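Local coordinates for protein lovastatin nonaketide synthase, polyketide synthase component (Aspergillus terreus, PDB 7CPX) that builds the dihydromonacolin L nonaketide of lovastatin biosynthesis, condensing malonyl-CoA units and reducing, dehydrating and methylating the growing chain, at residues Q1326-H1331 and T1392-N1396; L1521-P1525 and D1566-G1570; N1398-L1402 and I1560-A1565. The protein carries 2 engineered substitutions. All coordinates share one frame; numbering follows the deposited sequence.

Interaction 1 (Q1326-H1331 and T1392-N1396); sequences QQAAFH and TVRSN
Ser1395, the C-prime residue of the Schellman motif that ends helix 1389-1393, meets Gln1326, just before helix 1330-1333, and His1331 in the first turn of that helix. Its OG donates to the backbone O of Gln1326 at 2.9 Å, from 30° outside the carbonyl plane. The same OG lies over the centre of the His1331 imidazole, 3.5 Å above the ring plane, and Ser1395 CB adds a CH-pi contact, 4.3 Å from the centroid of the His1331 ring. The ring comes under the hydroxyl because a chi1 of 65° tucks His1331 CG back over its own backbone. Positive phi (60°) at Ser1395 is the signature of the helix-ending motif, whose bond from Ser1395 N to Thr1392 O measures 2.8 Å; Asn1396 N pairs with Pro1391 O. Thr1392 OG1 is held by Leu1389 O within its own helix, and the Gln1326 side-chain amide packs against this last turn. On the apolar flank, Phe1330 sends ring atom CD2 to within 3.8 Å of Val1393 CG1, the Val1393 branch anti to the backbone N. Helix 1339-1354 touches both of these side chains, Phe1330 through Ser1345 and Val1393 through Ala1346.

Interaction 2 (L1521-P1525 and D1566-G1570); sequences LHATP and DWWAG
Ala1523 and Asp1566 meet where the loop after strand 1512-1518 of the methyltransferase sheet packs on the loop after helix 1554-1561. The strand order around it, with 1440-1445 between 1512-1518 and 1464-1469, matches a class I, Rossmann-like methyltransferase, and strand 1512-1518 takes the place of the fourth strand. Van der Waals contacts carry the interface; no hydrogen bond crosses between the two segments. The methyl CB of Ala1523 rests against the Asp1566 carboxylate, 3.5 Å from OD1, a chi1 of 65° swinging that carboxylate onto the methyl. Further along, Pro1525 CD is 4.2 Å from Ala1569 CB. The imidazole of His1522 and the indole of Trp1567 meet edge to edge, each touching atom lying near the other ring's plane, with His1522 ND1 4.1 Å from Trp1567 CE3. Polar links come from outside. Arg1499 NH2 donates to Ala1523 O and makes a long, weak ion pair with Asp1566 OD2, so one guanidinium joins both sides. Within 1566-1570, a weak bond from Ala1569 N to Asp1566 O closes the turn. Beyond it, Gly1570 takes a phi of 144°, at which a side chain would run into the preceding carbonyl O, and its backbone N lies 3.6 Å from Pro1525 CB.

Interaction 3 (N1398-L1402 and I1560-A1565); sequences NPFDL and IFGLFA
Pro1399 and Phe1400 make an apolar contact with the C-terminal end of helix 1554-1561 and the turn after it, joining the loop between helices 1389-1393 and 1409-1415 to the methyltransferase fold. Pro1399 CB lies 3.7 Å from Leu1563 CB, while its CG reaches Ala1565 CB at 4.0 Å. The benzyl group of Phe1400 enters beside them. Its plane is nearly parallel to that of Phe1564, at 11°, yet the centroids of these two rings are 5.0 Å apart and displaced laterally, with little of one ring above the other; Phe1564 CA instead lies over one Phe1400 face, toward the rim. The backbone O of Ile1560 sits at the Phe1400 edge, in the ring plane, and Phe1400 CE1 also meets Leu1563 CB at 3.8 Å. An Asx turn shapes the loop that presents this ring: Asn1398 OD1 accepts from Phe1400 N at 2.8 Å, in the carbonyl plane, and from Asp1401 N at 2.8 Å, from well above that plane. With CG anti to the carbonyl carbon (chi1 -70°), Phe1400 turns from this bonded backbone toward the helix end. Leu1409 of helix 1409-1415 touches Phe1400 and Ile1560 alike, and Val1385 touches both Leu1402 and Leu1563.

Overall arrangement
The three contacts cluster in one region at an extremity of the molecule, far from the chain's centre and away from the annotated catalytic residues and the NADP pocket. Interaction 3 lies closest to interaction 1, with centres about 10 Å apart; Gln1326 packs on Pro1399 and Leu1563, and Gln1327 on Ala1565. Interactions 2 and 3 have centres about 13 Å apart and share a continuous backbone from 1560 to 1570, with the Trp1567 indole folded back beside Phe1561 and Gly1562. Interactions 1 and 2, about 15 Å between centres, meet where Ala1328 CB lies 3.7 Å from Trp1568 CD1. Residues 1560-1570 thus supply one side of both interactions 2 and 3 and touch the 1326-1331 side of interaction 1.

Interaction 1 (Q1326-H1331 and T1392-N1396)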
ATOM      1  N   GLN A1326     -33.174 -47.322  62.714  1.00193.14           N
ATOM      2  CA  GLN A1326     -32.751 -45.995  63.146  1.00193.14           C
ATOM      3  C   GLN A1326     -33.458 -44.878  62.396  1.00193.14           C
ATOM      4  O   GLN A1326     -33.422 -43.731  62.853  1.00193.14           O
ATOM      5  CB  GLN A1326     -31.234 -45.859  62.993  1.00193.14           C
ATOM      6  CG  GLN A1326     -30.753 -45.704  61.565  1.00193.14           C
ATOM      7  CD  GLN A1326     -30.240 -44.307  61.278  1.00193.14           C
ATOM      8  OE1 GLN A1326     -29.414 -43.773  62.018  1.00193.14           O
ATOM      9  NE2 GLN A1326     -30.731 -43.704  60.202  1.00193.14           N
ATOM     10  N   GLN A1327     -34.098 -45.180  61.268  1.00189.02           N
ATOM     11  CA  GLN A1327     -34.899 -44.175  60.583  1.00189.02           C
ATOM     12  C   GLN A1327     -36.314 -44.111  61.143  1.00189.02           C
ATOM     13  O   GLN A1327     -36.911 -43.031  61.205  1.00189.02           O
ATOM     14  CB  GLN A1327     -34.937 -44.471  59.084  1.00189.02           C
ATOM     15  CG  GLN A1327     -35.975 -43.669  58.316  1.00189.02           C
ATOM     16  CD  GLN A1327     -35.818 -42.172  58.504  1.00189.02           C
ATOM     17  OE1 GLN A1327     -34.747 -41.690  58.874  1.00189.02           O
ATOM     18  NE2 GLN A1327     -36.888 -41.429  58.253  1.00189.02           N
ATOM     19  N   ALA A1328     -36.865 -45.252  61.557  1.00188.81           N
ATOM     20  CA  ALA A1328     -38.272 -45.353  61.915  1.00188.81           C
ATOM     21  C   ALA A1328     -38.517 -45.469  63.411  1.00188.81           C
ATOM     22  O   ALA A1328     -39.270 -44.666  63.971  1.00188.81           O
ATOM     23  CB  ALA A1328     -38.905 -46.555  61.198  1.00188.81           C
ATOM     24  N   ALA A1329     -37.912 -46.455  64.084  1.00194.03           N
ATOM     25  CA  ALA A1329     -38.303 -46.760  65.454  1.00194.03           C
ATOM     26  C   ALA A1329     -37.157 -47.061  66.411  1.00194.03           C
ATOM     27  O   ALA A1329     -37.422 -47.264  67.600  1.00194.03           O
ATOM     28  CB  ALA A1329     -39.274 -47.952  65.462  1.00194.03           C
ATOM     29  N   PHE A1330     -35.902 -47.091  65.956  1.00196.21           N
ATOM     30  CA  PHE A1330     -34.811 -47.405  66.874  1.00196.21           C
ATOM     31  C   PHE A1330     -34.727 -46.373  67.991  1.00196.21           C
ATOM     32  O   PHE A1330     -34.469 -46.721  69.149  1.00196.21           O
ATOM     33  CB  PHE A1330     -33.485 -47.481  66.118  1.00196.21           C
ATOM     34  CG  PHE A1330     -32.364 -48.121  66.891  1.00196.21           C
ATOM     35  CD1 PHE A1330     -32.568 -49.280  67.622  1.00196.21           C
ATOM     36  CD2 PHE A1330     -31.093 -47.575  66.858  1.00196.21           C
ATOM     37  CE1 PHE A1330     -31.532 -49.869  68.317  1.00196.21           C
ATOM     38  CE2 PHE A1330     -30.052 -48.160  67.552  1.00196.21           C
ATOM     39  CZ  PHE A1330     -30.272 -49.311  68.280  1.00196.21           C
ATOM     40  N   HIS A1331     -34.954 -45.097  67.666  1.00199.45           N
ATOM     41  CA  HIS A1331     -34.938 -44.058  68.689  1.00199.45           C
ATOM     42  C   HIS A1331     -36.062 -44.229  69.703  1.00199.45           C
ATOM     43  O   HIS A1331     -36.032 -43.573  70.750  1.00199.45           O
ATOM     44  CB  HIS A1331     -35.008 -42.669  68.042  1.00199.45           C
ATOM     45  CG  HIS A1331     -36.281 -42.393  67.307  1.00199.45           C
ATOM     46  ND1 HIS A1331     -36.967 -43.360  66.602  1.00199.45           N
ATOM     47  CD2 HIS A1331     -36.990 -41.248  67.160  1.00199.45           C
ATOM     48  CE1 HIS A1331     -38.042 -42.822  66.054  1.00199.45           C
ATOM     49  NE2 HIS A1331     -38.081 -41.543  66.380  1.00199.45           N
ATOM     50  N   THR A1392     -27.333 -39.804  63.903  1.00196.24           N
ATOM     51  CA  THR A1392     -28.334 -40.410  63.033  1.00196.24           C
ATOM     52  C   THR A1392     -29.156 -41.456  63.774  1.00196.24           C
ATOM     53  O   THR A1392     -30.325 -41.675  63.437  1.00196.24           O
ATOM     54  CB  THR A1392     -27.658 -41.039  61.816  1.00196.24           C
ATOM     55  OG1 THR A1392     -26.863 -42.157  62.230  1.00196.24           O
ATOM     56  CG2 THR A1392     -26.767 -40.023  61.115  1.00196.24           C
ATOM     57  N   VAL A1393     -28.567 -42.108  64.778  1.00197.34           N
ATOM     58  CA  VAL A1393     -29.285 -43.143  65.516  1.00197.34           C
ATOM     59  C   VAL A1393     -30.497 -42.557  66.224  1.00197.34           C
ATOM     60  O   VAL A1393     -31.541 -43.212  66.326  1.00197.34           O
ATOM     61  CB  VAL A1393     -28.328 -43.852  66.495  1.00197.34           C
ATOM     62  CG1 VAL A1393     -29.089 -44.440  67.668  1.00197.34           C
ATOM     63  CG2 VAL A1393     -27.561 -44.949  65.774  1.00197.34           C
ATOM     64  N   ARG A1394     -30.387 -41.326  66.724  1.00198.50           N
ATOM     65  CA  ARG A1394     -31.528 -40.632  67.311  1.00198.50           C
ATOM     66  C   ARG A1394     -32.412 -39.960  66.264  1.00198.50           C
ATOM     67  O   ARG A1394     -33.225 -39.099  66.616  1.00198.50           O
ATOM     68  CB  ARG A1394     -31.059 -39.597  68.339  1.00198.50           C
ATOM     69  CG  ARG A1394     -29.958 -38.657  67.867  1.00198.50           C
ATOM     70  CD  ARG A1394     -29.679 -37.588  68.916  1.00198.50           C
ATOM     71  NE  ARG A1394     -28.568 -36.716  68.552  1.00198.50           N
ATOM     72  CZ  ARG A1394     -27.306 -36.903  68.917  1.00198.50           C
ATOM     73  NH1 ARG A1394     -26.943 -37.942  69.653  1.00198.50           N
ATOM     74  NH2 ARG A1394     -26.383 -36.027  68.532  1.00198.50           N
ATOM     75  N   SER A1395     -32.269 -40.334  64.992  1.00197.28           N
ATOM     76  CA  SER A1395     -33.102 -39.798  63.918  1.00197.28           C
ATOM     77  C   SER A1395     -32.960 -38.284  63.801  1.00197.28           C
ATOM     78  O   SER A1395     -33.914 -37.586  63.446  1.00197.28           O
ATOM     79  CB  SER A1395     -34.571 -40.180  64.116  1.00197.28           C
ATOM     80  OG  SER A1395     -34.722 -41.585  64.220  1.00197.28           O
ATOM     81  N   ASN A1396     -31.769 -37.765  64.099  1.00197.17           N
ATOM     82  CA  ASN A1396     -31.494 -36.335  64.013  1.00197.17           C
ATOM     83  C   ASN A1396     -30.642 -36.001  62.794  1.00197.17           C
ATOM     84  O   ASN A1396     -31.025 -35.162  61.974  1.00197.17           O
ATOM     85  CB  ASN A1396     -30.803 -35.858  65.299  1.00197.17           C
ATOM     86  CG  ASN A1396     -30.697 -34.346  65.381  1.00197.17           C
ATOM     87  OD1 ASN A1396     -30.606 -33.660  64.363  1.00197.17           O
ATOM     88  ND2 ASN A1396     -30.708 -33.819  66.599  1.00197.17           N
TER

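Interaction 2 (L1521-P1525 and D1566-G1570)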
ATOM      1  N   LEU A1521     -36.518 -49.800  44.349  1.00165.14           N
ATOM      2  CA  LEU A1521     -37.794 -50.349  44.791  1.00165.14           C
ATOM      3  C   LEU A1521     -37.823 -50.592  46.293  1.00165.14           C
ATOM      4  O   LEU A1521     -38.910 -50.661  46.875  1.00165.14           O
ATOM      5  CB  LEU A1521     -38.093 -51.652  44.046  1.00165.14           C
ATOM      6  CG  LEU A1521     -38.142 -51.556  42.519  1.00165.14           C
ATOM      7  CD1 LEU A1521     -38.538 -52.893  41.914  1.00165.14           C
ATOM      8  CD2 LEU A1521     -39.095 -50.457  42.068  1.00165.14           C
ATOM      9  N   HIS A1522     -36.660 -50.728  46.931  1.00173.24           N
ATOM     10  CA  HIS A1522     -36.603 -50.859  48.380  1.00173.24           C
ATOM     11  C   HIS A1522     -36.766 -49.524  49.091  1.00173.24           C
ATOM     12  O   HIS A1522     -36.950 -49.510  50.314  1.00173.24           O
ATOM     13  CB  HIS A1522     -35.281 -51.500  48.808  1.00173.24           C
ATOM     14  CG  HIS A1522     -34.095 -50.602  48.646  1.00173.24           C
ATOM     15  ND1 HIS A1522     -33.105 -50.496  49.599  1.00173.24           N
ATOM     16  CD2 HIS A1522     -33.739 -49.766  47.640  1.00173.24           C
ATOM     17  CE1 HIS A1522     -32.192 -49.634  49.190  1.00173.24           C
ATOM     18  NE2 HIS A1522     -32.553 -49.177  48.004  1.00173.24           N
ATOM     19  N   ALA A1523     -36.703 -48.411  48.360  1.00173.37           N
ATOM     20  CA  ALA A1523     -36.872 -47.082  48.926  1.00173.37           C
ATOM     21  C   ALA A1523     -38.328 -46.632  48.930  1.00173.37           C
ATOM     22  O   ALA A1523     -38.607 -45.467  49.238  1.00173.37           O
ATOM     23  CB  ALA A1523     -36.016 -46.073  48.156  1.00173.37           C
ATOM     24  N   THR A1524     -39.259 -47.528  48.593  1.00169.12           N
ATOM     25  CA  THR A1524     -40.675 -47.206  48.543  1.00169.12           C
ATOM     26  C   THR A1524     -41.444 -48.279  49.308  1.00169.12           C
ATOM     27  O   THR A1524     -41.266 -49.480  49.032  1.00169.12           O
ATOM     28  CB  THR A1524     -41.183 -47.120  47.101  1.00169.12           C
ATOM     29  OG1 THR A1524     -42.612 -47.221  47.087  1.00169.12           O
ATOM     30  CG2 THR A1524     -40.590 -48.238  46.254  1.00169.12           C
ATOM     31  N   PRO A1525     -42.296 -47.900  50.268  1.00172.90           N
ATOM     32  CA  PRO A1525     -43.135 -48.900  50.941  1.00172.90           C
ATOM     33  C   PRO A1525     -44.304 -49.383  50.100  1.00172.90           C
ATOM     34  O   PRO A1525     -45.062 -50.243  50.561  1.00172.90           O
ATOM     35  CB  PRO A1525     -43.625 -48.155  52.190  1.00172.90           C
ATOM     36  CG  PRO A1525     -43.650 -46.730  51.780  1.00172.90           C
ATOM     37  CD  PRO A1525     -42.502 -46.549  50.824  1.00172.90           C
ATOM     38  N   ASP A1566     -35.016 -43.829  53.967  1.00181.63           N
ATOM     39  CA  ASP A1566     -36.211 -44.433  53.396  1.00181.63           C
ATOM     40  C   ASP A1566     -36.035 -45.898  53.028  1.00181.63           C
ATOM     41  O   ASP A1566     -36.977 -46.495  52.497  1.00181.63           O
ATOM     42  CB  ASP A1566     -36.675 -43.643  52.156  1.00181.63           C
ATOM     43  CG  ASP A1566     -35.677 -43.698  51.012  1.00181.63           C
ATOM     44  OD1 ASP A1566     -34.769 -44.553  51.041  1.00181.63           O
ATOM     45  OD2 ASP A1566     -35.804 -42.879  50.078  1.00181.63           O
ATOM     46  N   TRP A1567     -34.871 -46.497  53.286  1.00182.30           N
ATOM     47  CA  TRP A1567     -34.715 -47.922  53.023  1.00182.30           C
ATOM     48  C   TRP A1567     -35.551 -48.751  53.986  1.00182.30           C
ATOM     49  O   TRP A1567     -36.024 -49.834  53.622  1.00182.30           O
ATOM     50  CB  TRP A1567     -33.242 -48.320  53.111  1.00182.30           C
ATOM     51  CG  TRP A1567     -32.882 -49.064  54.360  1.00182.30           C
ATOM     52  CD1 TRP A1567     -32.780 -48.554  55.622  1.00182.30           C
ATOM     53  CD2 TRP A1567     -32.567 -50.456  54.464  1.00182.30           C
ATOM     54  NE1 TRP A1567     -32.428 -49.545  56.506  1.00182.30           N
ATOM     55  CE2 TRP A1567     -32.293 -50.723  55.819  1.00182.30           C
ATOM     56  CE3 TRP A1567     -32.494 -51.504  53.542  1.00182.30           C
ATOM     57  CZ2 TRP A1567     -31.945 -51.992  56.274  1.00182.30           C
ATOM     58  CZ3 TRP A1567     -32.152 -52.762  53.996  1.00182.30           C
ATOM     59  CH2 TRP A1567     -31.882 -52.997  55.348  1.00182.30           C
ATOM     60  N   TRP A1568     -35.746 -48.264  55.212  1.00185.81           N
ATOM     61  CA  TRP A1568     -36.625 -48.943  56.153  1.00185.81           C
ATOM     62  C   TRP A1568     -38.089 -48.597  55.928  1.00185.81           C
ATOM     63  O   TRP A1568     -38.960 -49.254  56.509  1.00185.81           O
ATOM     64  CB  TRP A1568     -36.235 -48.609  57.594  1.00185.81           C
ATOM     65  CG  TRP A1568     -36.712 -49.644  58.566  1.00185.81           C
ATOM     66  CD1 TRP A1568     -37.827 -49.583  59.350  1.00185.81           C
ATOM     67  CD2 TRP A1568     -36.096 -50.905  58.842  1.00185.81           C
ATOM     68  NE1 TRP A1568     -37.938 -50.728  60.102  1.00185.81           N
ATOM     69  CE2 TRP A1568     -36.887 -51.556  59.808  1.00185.81           C
ATOM     70  CE3 TRP A1568     -34.948 -51.547  58.369  1.00185.81           C
ATOM     71  CZ2 TRP A1568     -36.569 -52.817  60.308  1.00185.81           C
ATOM     72  CZ3 TRP A1568     -34.636 -52.798  58.865  1.00185.81           C
ATOM     73  CH2 TRP A1568     -35.440 -53.418  59.827  1.00185.81           C
ATOM     74  N   ALA A1569     -38.379 -47.592  55.106  1.00179.97           N
ATOM     75  CA  ALA A1569     -39.750 -47.313  54.691  1.00179.97           C
ATOM     76  C   ALA A1569     -40.197 -48.455  53.791  1.00179.97           C
ATOM     77  O   ALA A1569     -39.803 -48.541  52.626  1.00179.97           O
ATOM     78  CB  ALA A1569     -39.835 -45.970  53.975  1.00179.97           C
ATOM     79  N   GLY A1570     -41.026 -49.340  54.335  1.00180.65           N
ATOM     80  CA  GLY A1570     -41.353 -50.582  53.669  1.00180.65           C
ATOM     81  C   GLY A1570     -41.512 -51.715  54.657  1.00180.65           C
ATOM     82  O   GLY A1570     -42.004 -52.793  54.309  1.00180.65           O
TER

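Interaction 3 (N1398-L1402 and I1560-A1565)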
ATOM      1  N   ASN A1398     -28.385 -36.802  59.187  1.00190.56           N
ATOM      2  CA  ASN A1398     -28.612 -37.511  57.934  1.00190.56           C
ATOM      3  C   ASN A1398     -27.902 -38.861  57.976  1.00190.56           C
ATOM      4  O   ASN A1398     -26.716 -38.921  58.323  1.00190.56           O
ATOM      5  CB  ASN A1398     -28.109 -36.679  56.760  1.00190.56           C
ATOM      6  CG  ASN A1398     -28.366 -37.338  55.417  1.00190.56           C
ATOM      7  OD1 ASN A1398     -28.044 -38.509  55.211  1.00190.56           O
ATOM      8  ND2 ASN A1398     -28.952 -36.586  54.493  1.00190.56           N
ATOM      9  N   PRO A1399     -28.580 -39.959  57.634  1.00191.10           N
ATOM     10  CA  PRO A1399     -27.947 -41.280  57.790  1.00191.10           C
ATOM     11  C   PRO A1399     -26.678 -41.463  56.976  1.00191.10           C
ATOM     12  O   PRO A1399     -25.752 -42.136  57.445  1.00191.10           O
ATOM     13  CB  PRO A1399     -29.051 -42.248  57.341  1.00191.10           C
ATOM     14  CG  PRO A1399     -29.936 -41.440  56.458  1.00191.10           C
ATOM     15  CD  PRO A1399     -29.919 -40.058  57.026  1.00191.10           C
ATOM     16  N   PHE A1400     -26.600 -40.889  55.771  1.00189.24           N
ATOM     17  CA  PHE A1400     -25.447 -41.078  54.902  1.00189.24           C
ATOM     18  C   PHE A1400     -24.656 -39.809  54.628  1.00189.24           C
ATOM     19  O   PHE A1400     -23.498 -39.912  54.208  1.00189.24           O
ATOM     20  CB  PHE A1400     -25.879 -41.679  53.553  1.00189.24           C
ATOM     21  CG  PHE A1400     -26.329 -43.117  53.633  1.00189.24           C
ATOM     22  CD1 PHE A1400     -25.967 -43.928  54.698  1.00189.24           C
ATOM     23  CD2 PHE A1400     -27.111 -43.660  52.629  1.00189.24           C
ATOM     24  CE1 PHE A1400     -26.381 -45.244  54.759  1.00189.24           C
ATOM     25  CE2 PHE A1400     -27.528 -44.975  52.685  1.00189.24           C
ATOM     26  CZ  PHE A1400     -27.162 -45.768  53.753  1.00189.24           C
ATOM     27  N   ASP A1401     -25.230 -38.626  54.844  1.00190.23           N
ATOM     28  CA  ASP A1401     -24.454 -37.403  54.696  1.00190.23           C
ATOM     29  C   ASP A1401     -23.474 -37.203  55.844  1.00190.23           C
ATOM     30  O   ASP A1401     -22.666 -36.268  55.788  1.00190.23           O
ATOM     31  CB  ASP A1401     -25.378 -36.190  54.587  1.00190.23           C
ATOM     32  CG  ASP A1401     -24.660 -34.953  54.087  1.00190.23           C
ATOM     33  OD1 ASP A1401     -24.273 -34.928  52.900  1.00190.23           O
ATOM     34  OD2 ASP A1401     -24.482 -34.006  54.882  1.00190.23           O
ATOM     35  N   LEU A1402     -23.531 -38.048  56.880  1.00191.34           N
ATOM     36  CA  LEU A1402     -22.546 -37.978  57.955  1.00191.34           C
ATOM     37  C   LEU A1402     -21.125 -37.931  57.405  1.00191.34           C
ATOM     38  O   LEU A1402     -20.231 -37.366  58.044  1.00191.34           O
ATOM     39  CB  LEU A1402     -22.710 -39.166  58.911  1.00191.34           C
ATOM     40  CG  LEU A1402     -23.295 -40.480  58.382  1.00191.34           C
ATOM     41  CD1 LEU A1402     -22.486 -41.032  57.220  1.00191.34           C
ATOM     42  CD2 LEU A1402     -23.383 -41.504  59.501  1.00191.34           C
ATOM     43  N   ILE A1560     -24.231 -50.038  57.080  1.00186.95           N
ATOM     44  CA  ILE A1560     -24.591 -48.938  56.192  1.00186.95           C
ATOM     45  C   ILE A1560     -26.060 -49.020  55.803  1.00186.95           C
ATOM     46  O   ILE A1560     -26.760 -48.003  55.745  1.00186.95           O
ATOM     47  CB  ILE A1560     -23.672 -48.935  54.957  1.00186.95           C
ATOM     48  CG1 ILE A1560     -23.897 -47.668  54.132  1.00186.95           C
ATOM     49  CG2 ILE A1560     -23.913 -50.175  54.106  1.00186.95           C
ATOM     50  CD1 ILE A1560     -22.928 -47.520  52.987  1.00186.95           C
ATOM     51  N   PHE A1561     -26.554 -50.229  55.531  1.00183.55           N
ATOM     52  CA  PHE A1561     -27.939 -50.372  55.101  1.00183.55           C
ATOM     53  C   PHE A1561     -28.904 -49.921  56.188  1.00183.55           C
ATOM     54  O   PHE A1561     -29.901 -49.248  55.899  1.00183.55           O
ATOM     55  CB  PHE A1561     -28.212 -51.820  54.699  1.00183.55           C
ATOM     56  CG  PHE A1561     -27.670 -52.178  53.347  1.00183.55           C
ATOM     57  CD1 PHE A1561     -26.317 -52.409  53.169  1.00183.55           C
ATOM     58  CD2 PHE A1561     -28.513 -52.278  52.253  1.00183.55           C
ATOM     59  CE1 PHE A1561     -25.815 -52.736  51.922  1.00183.55           C
ATOM     60  CE2 PHE A1561     -28.016 -52.605  51.006  1.00183.55           C
ATOM     61  CZ  PHE A1561     -26.665 -52.835  50.841  1.00183.55           C
ATOM     62  N   GLY A1562     -28.614 -50.250  57.447  1.00187.23           N
ATOM     63  CA  GLY A1562     -29.550 -49.956  58.519  1.00187.23           C
ATOM     64  C   GLY A1562     -29.749 -48.478  58.808  1.00187.23           C
ATOM     65  O   GLY A1562     -30.512 -48.149  59.723  1.00187.23           O
ATOM     66  N   LEU A1563     -29.095 -47.585  58.061  1.00189.46           N
ATOM     67  CA  LEU A1563     -29.131 -46.165  58.395  1.00189.46           C
ATOM     68  C   LEU A1563     -30.101 -45.361  57.536  1.00189.46           C
ATOM     69  O   LEU A1563     -30.817 -44.502  58.063  1.00189.46           O
ATOM     70  CB  LEU A1563     -27.730 -45.560  58.267  1.00189.46           C
ATOM     71  CG  LEU A1563     -26.623 -46.208  59.099  1.00189.46           C
ATOM     72  CD1 LEU A1563     -25.351 -45.379  59.018  1.00189.46           C
ATOM     73  CD2 LEU A1563     -27.051 -46.393  60.547  1.00189.46           C
ATOM     74  N   PHE A1564     -30.156 -45.628  56.230  1.00186.30           N
ATOM     75  CA  PHE A1564     -30.764 -44.698  55.281  1.00186.30           C
ATOM     76  C   PHE A1564     -32.172 -44.278  55.691  1.00186.30           C
ATOM     77  O   PHE A1564     -32.843 -44.976  56.456  1.00186.30           O
ATOM     78  CB  PHE A1564     -30.788 -45.314  53.881  1.00186.30           C
ATOM     79  CG  PHE A1564     -31.004 -44.311  52.778  1.00186.30           C
ATOM     80  CD1 PHE A1564     -30.288 -43.125  52.748  1.00186.30           C
ATOM     81  CD2 PHE A1564     -31.910 -44.562  51.763  1.00186.30           C
ATOM     82  CE1 PHE A1564     -30.480 -42.206  51.736  1.00186.30           C
ATOM     83  CE2 PHE A1564     -32.104 -43.646  50.746  1.00186.30           C
ATOM     84  CZ  PHE A1564     -31.389 -42.467  50.734  1.00186.30           C
ATOM     85  N   ALA A1565     -32.620 -43.132  55.175  1.00186.98           N
ATOM     86  CA  ALA A1565     -33.831 -42.473  55.647  1.00186.98           C
ATOM     87  C   ALA A1565     -35.107 -42.986  54.996  1.00186.98           C
ATOM     88  O   ALA A1565     -36.198 -42.594  55.427  1.00186.98           O
ATOM     89  CB  ALA A1565     -33.725 -40.962  55.415  1.00186.98           C
TER